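PDB 4QGS: NADPH-dependent aldehyde reductase YqhD from Escherichia coli, which reduces a broad range of short-chain aldehydes to primary alcohols with NADPH, using one zinc ion per subunit. Local coordinates for residues V299-T310 against N382-I393. Sequence-based numbering, arbitrary orientation.
Sequences VLPALWNEKRDT and NHDITLDVSRRI
Ile393 sits as a knob in the hole formed by Val299, Ala302, Leu303 and Glu306, joining two helices of the all-helical C-terminal domain of an iron-containing alcohol dehydrogenase, here a zinc enzyme. The short helical segments cross at 122°, their axes 9.7 Å apart, and the pair illustrates how one branched residue can seat an apolar core that ion pairs then border. The two branches of Ile393 divide the work. Ile393 CG2, anti to the backbone N, rests over the Leu303 backbone and meets Ala302 CB at 4.0 Å, while Ile393 CD1 reaches Leu303 CG at 3.9 Å. Ile385 continues this layer, its CD1 touching both Leu303 CD1 and the aliphatic part of Lys307.

Toward solvent, the bent chain of Glu306 lays its CG against Ile393 CG1 and Val389 CG1 before its carboxylate meets Arg392 side-on. Arg392 NE and NH2 both donate to Glu306 OE2 in a salt bridge, the bond from NH2 being 2.7 Å; they reach it from one face of the carboxylate, whereas OE2 lies in the guanidinium plane. Farther out, Asp388, one turn earlier in the same helix, is a second anion for Arg392, through a long salt bridge of 4.0 Å between Asp388 OD1 and Arg392 NH1, and a water donates to Glu306 OE1. One residue on, Lys307 folds back at chi2 and chi3 over Ile385, and its NZ makes a salt bridge to Asp384 OD2 at 2.8 Å, coming from above the carboxylate plane.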
# COMPACT_ATOMS: atom_id res chain seq x y z
N VAL A 299 -13.97 6.21 6.19
CA VAL A 299 -14.78 5.00 6.27
C VAL A 299 -14.53 4.18 7.54
O VAL A 299 -15.48 3.67 8.14
CB VAL A 299 -14.57 4.11 5.03
CG1 VAL A 299 -15.25 2.75 5.19
CG2 VAL A 299 -15.10 4.85 3.79
N LEU A 300 -13.27 4.03 7.94
CA LEU A 300 -12.94 3.10 9.04
C LEU A 300 -13.78 3.31 10.31
O LEU A 300 -14.38 2.34 10.80
CB LEU A 300 -11.46 3.18 9.41
CG LEU A 300 -11.03 2.10 10.42
CD1 LEU A 300 -10.97 0.74 9.76
CD2 LEU A 300 -9.69 2.48 11.02
N PRO A 301 -13.82 4.53 10.87
CA PRO A 301 -14.53 4.61 12.15
C PRO A 301 -16.03 4.38 11.98
O PRO A 301 -16.65 3.80 12.87
CB PRO A 301 -14.22 6.01 12.66
CG PRO A 301 -13.84 6.80 11.42
CD PRO A 301 -13.19 5.82 10.51
N ALA A 302 -16.60 4.81 10.85
CA ALA A 302 -18.01 4.53 10.59
C ALA A 302 -18.26 3.03 10.44
O ALA A 302 -19.25 2.49 10.93
CB ALA A 302 -18.49 5.29 9.35
N LEU A 303 -17.34 2.36 9.75
CA LEU A 303 -17.48 0.92 9.53
C LEU A 303 -17.37 0.16 10.85
O LEU A 303 -18.13 -0.80 11.09
CB LEU A 303 -16.43 0.42 8.53
CG LEU A 303 -16.56 -1.06 8.13
CD1 LEU A 303 -16.24 -1.29 6.65
CD2 LEU A 303 -15.68 -1.93 9.01
N TRP A 304 -16.42 0.56 11.68
CA TRP A 304 -16.22 -0.10 12.97
C TRP A 304 -17.47 0.01 13.85
O TRP A 304 -17.88 -0.97 14.48
CB TRP A 304 -15.01 0.49 13.68
CG TRP A 304 -13.72 -0.15 13.31
CD1 TRP A 304 -13.52 -1.22 12.47
CD2 TRP A 304 -12.43 0.23 13.78
NE1 TRP A 304 -12.17 -1.52 12.40
CE2 TRP A 304 -11.48 -0.64 13.20
CE3 TRP A 304 -11.98 1.23 14.64
CZ2 TRP A 304 -10.11 -0.53 13.45
CZ3 TRP A 304 -10.62 1.34 14.90
CH2 TRP A 304 -9.70 0.45 14.31
N ASN A 305 -18.10 1.18 13.88
CA ASN A 305 -19.31 1.31 14.68
C ASN A 305 -20.42 0.42 14.14
O ASN A 305 -21.15 -0.21 14.90
CB ASN A 305 -19.80 2.76 14.75
CG ASN A 305 -21.13 2.87 15.46
OD1 ASN A 305 -21.23 2.59 16.66
ND2 ASN A 305 -22.16 3.24 14.72
N GLU A 306 -20.53 0.36 12.82
CA GLU A 306 -21.55 -0.46 12.19
C GLU A 306 -21.31 -1.96 12.43
O GLU A 306 -22.26 -2.73 12.56
CB GLU A 306 -21.59 -0.16 10.69
CG GLU A 306 -22.50 -1.07 9.89
CD GLU A 306 -23.96 -0.88 10.24
OE1 GLU A 306 -24.35 0.26 10.58
OE2 GLU A 306 -24.71 -1.87 10.20
N LYS A 307 -20.05 -2.35 12.47
CA LYS A 307 -19.69 -3.76 12.60
C LYS A 307 -19.24 -4.10 14.02
O LYS A 307 -18.47 -5.04 14.23
CB LYS A 307 -18.60 -4.11 11.59
CG LYS A 307 -19.00 -3.95 10.14
CD LYS A 307 -20.24 -4.78 9.78
CE LYS A 307 -19.96 -6.28 9.92
NZ LYS A 307 -21.24 -7.07 9.89
N ARG A 308 -19.70 -3.32 14.99
CA ARG A 308 -19.21 -3.48 16.36
C ARG A 308 -19.65 -4.82 16.96
O ARG A 308 -19.05 -5.28 17.92
CB ARG A 308 -19.67 -2.33 17.24
CG ARG A 308 -21.19 -2.20 17.36
CD ARG A 308 -21.55 -0.86 17.96
NE ARG A 308 -21.09 -0.75 19.34
CZ ARG A 308 -20.46 0.31 19.83
NH1 ARG A 308 -20.08 0.31 21.10
NH2 ARG A 308 -20.20 1.36 19.06
N ASP A 309 -20.69 -5.42 16.39
CA ASP A 309 -21.13 -6.74 16.84
C ASP A 309 -20.14 -7.84 16.45
O ASP A 309 -19.60 -8.53 17.31
CB ASP A 309 -22.51 -7.07 16.26
CG ASP A 309 -23.61 -6.21 16.85
OD1 ASP A 309 -23.56 -5.94 18.07
OD2 ASP A 309 -24.50 -5.79 16.09
N THR A 310 -19.91 -8.01 15.16
CA THR A 310 -19.04 -9.09 14.70
C THR A 310 -17.58 -8.81 15.07
O THR A 310 -16.80 -9.74 15.24
CB THR A 310 -19.12 -9.30 13.18
OG1 THR A 310 -18.73 -8.10 12.50
CG2 THR A 310 -20.53 -9.67 12.76
N ASN A 382 -16.73 -11.39 7.13
CA ASN A 382 -17.91 -12.25 7.27
C ASN A 382 -18.76 -12.30 6.02
O ASN A 382 -19.82 -12.94 6.00
CB ASN A 382 -18.76 -11.79 8.45
CG ASN A 382 -18.01 -11.86 9.75
OD1 ASN A 382 -17.65 -12.94 10.21
ND2 ASN A 382 -17.72 -10.70 10.34
N HIS A 383 -18.31 -11.59 4.98
CA HIS A 383 -19.01 -11.52 3.71
C HIS A 383 -20.44 -11.03 3.88
O HIS A 383 -21.34 -11.44 3.14
CB HIS A 383 -19.01 -12.89 3.02
CG HIS A 383 -17.70 -13.61 3.12
ND1 HIS A 383 -16.55 -13.17 2.49
CD2 HIS A 383 -17.36 -14.75 3.77
CE1 HIS A 383 -15.56 -14.00 2.75
NE2 HIS A 383 -16.02 -14.97 3.53
N ASP A 384 -20.64 -10.15 4.86
CA ASP A 384 -21.97 -9.69 5.25
C ASP A 384 -22.23 -8.20 5.03
O ASP A 384 -23.30 -7.69 5.39
CB ASP A 384 -22.22 -10.03 6.73
CG ASP A 384 -21.19 -9.44 7.66
OD1 ASP A 384 -20.24 -8.77 7.18
OD2 ASP A 384 -21.31 -9.63 8.88
N ILE A 385 -21.28 -7.49 4.44
CA ILE A 385 -21.49 -6.07 4.20
C ILE A 385 -22.08 -5.92 2.81
O ILE A 385 -21.38 -5.80 1.80
CB ILE A 385 -20.19 -5.27 4.39
CG1 ILE A 385 -19.70 -5.43 5.83
CG2 ILE A 385 -20.41 -3.76 4.08
CD1 ILE A 385 -18.39 -4.76 6.15
N THR A 386 -23.41 -6.01 2.77
CA THR A 386 -24.17 -5.89 1.54
C THR A 386 -24.46 -4.42 1.25
O THR A 386 -24.08 -3.55 2.04
CB THR A 386 -25.49 -6.69 1.65
OG1 THR A 386 -26.08 -6.41 2.92
CG2 THR A 386 -25.21 -8.18 1.58
N LEU A 387 -25.13 -4.11 0.14
CA LEU A 387 -25.27 -2.71 -0.28
C LEU A 387 -26.00 -1.85 0.75
O LEU A 387 -25.66 -0.70 0.95
CB LEU A 387 -25.98 -2.62 -1.63
CG LEU A 387 -25.17 -3.16 -2.82
CD1 LEU A 387 -26.02 -3.11 -4.09
CD2 LEU A 387 -23.87 -2.35 -2.99
N ASP A 388 -27.00 -2.42 1.41
CA ASP A 388 -27.73 -1.69 2.43
C ASP A 388 -26.85 -1.38 3.65
O ASP A 388 -27.05 -0.36 4.31
CB ASP A 388 -28.98 -2.48 2.87
CG ASP A 388 -28.64 -3.87 3.36
OD1 ASP A 388 -28.94 -4.18 4.53
OD2 ASP A 388 -28.09 -4.67 2.57
N VAL A 389 -25.89 -2.26 3.93
CA VAL A 389 -24.93 -2.01 5.01
C VAL A 389 -23.93 -0.93 4.60
O VAL A 389 -23.62 -0.01 5.36
CB VAL A 389 -24.17 -3.29 5.41
CG1 VAL A 389 -23.28 -3.02 6.62
CG2 VAL A 389 -25.15 -4.44 5.72
N SER A 390 -23.41 -1.05 3.38
CA SER A 390 -22.51 -0.02 2.85
C SER A 390 -23.19 1.35 2.84
O SER A 390 -22.57 2.38 3.13
CB SER A 390 -22.05 -0.40 1.44
OG SER A 390 -21.30 -1.62 1.51
N ARG A 391 -24.47 1.37 2.51
CA ARG A 391 -25.26 2.59 2.57
C ARG A 391 -25.24 3.18 3.98
O ARG A 391 -25.00 4.36 4.15
CB ARG A 391 -26.69 2.32 2.14
CG ARG A 391 -27.53 3.58 1.98
CD ARG A 391 -28.98 3.22 1.69
NE ARG A 391 -29.71 4.38 1.17
CZ ARG A 391 -31.04 4.42 1.11
NH1 ARG A 391 -31.75 3.38 1.54
NH2 ARG A 391 -31.64 5.50 0.63
N ARG A 392 -25.47 2.35 5.00
CA ARG A 392 -25.48 2.84 6.37
C ARG A 392 -24.11 3.38 6.79
O ARG A 392 -24.02 4.34 7.55
CB ARG A 392 -25.91 1.73 7.34
CG ARG A 392 -27.40 1.44 7.30
CD ARG A 392 -27.85 0.75 8.58
NE ARG A 392 -27.11 -0.47 8.83
CZ ARG A 392 -27.47 -1.67 8.39
NH1 ARG A 392 -28.59 -1.81 7.68
NH2 ARG A 392 -26.73 -2.73 8.67
N ILE A 393 -23.06 2.72 6.32
CA ILE A 393 -21.71 3.14 6.65
C ILE A 393 -21.37 4.50 6.02
O ILE A 393 -20.89 5.39 6.72
CB ILE A 393 -20.69 2.09 6.22
CG1 ILE A 393 -20.88 0.81 7.04
CG2 ILE A 393 -19.24 2.61 6.41
CD1 ILE A 393 -20.09 -0.35 6.51
O HOH W 1 -23.69 2.79 10.59
O HOH W 2 -23.02 -6.29 7.87
O HOH W 3 -15.89 -9.79 12.51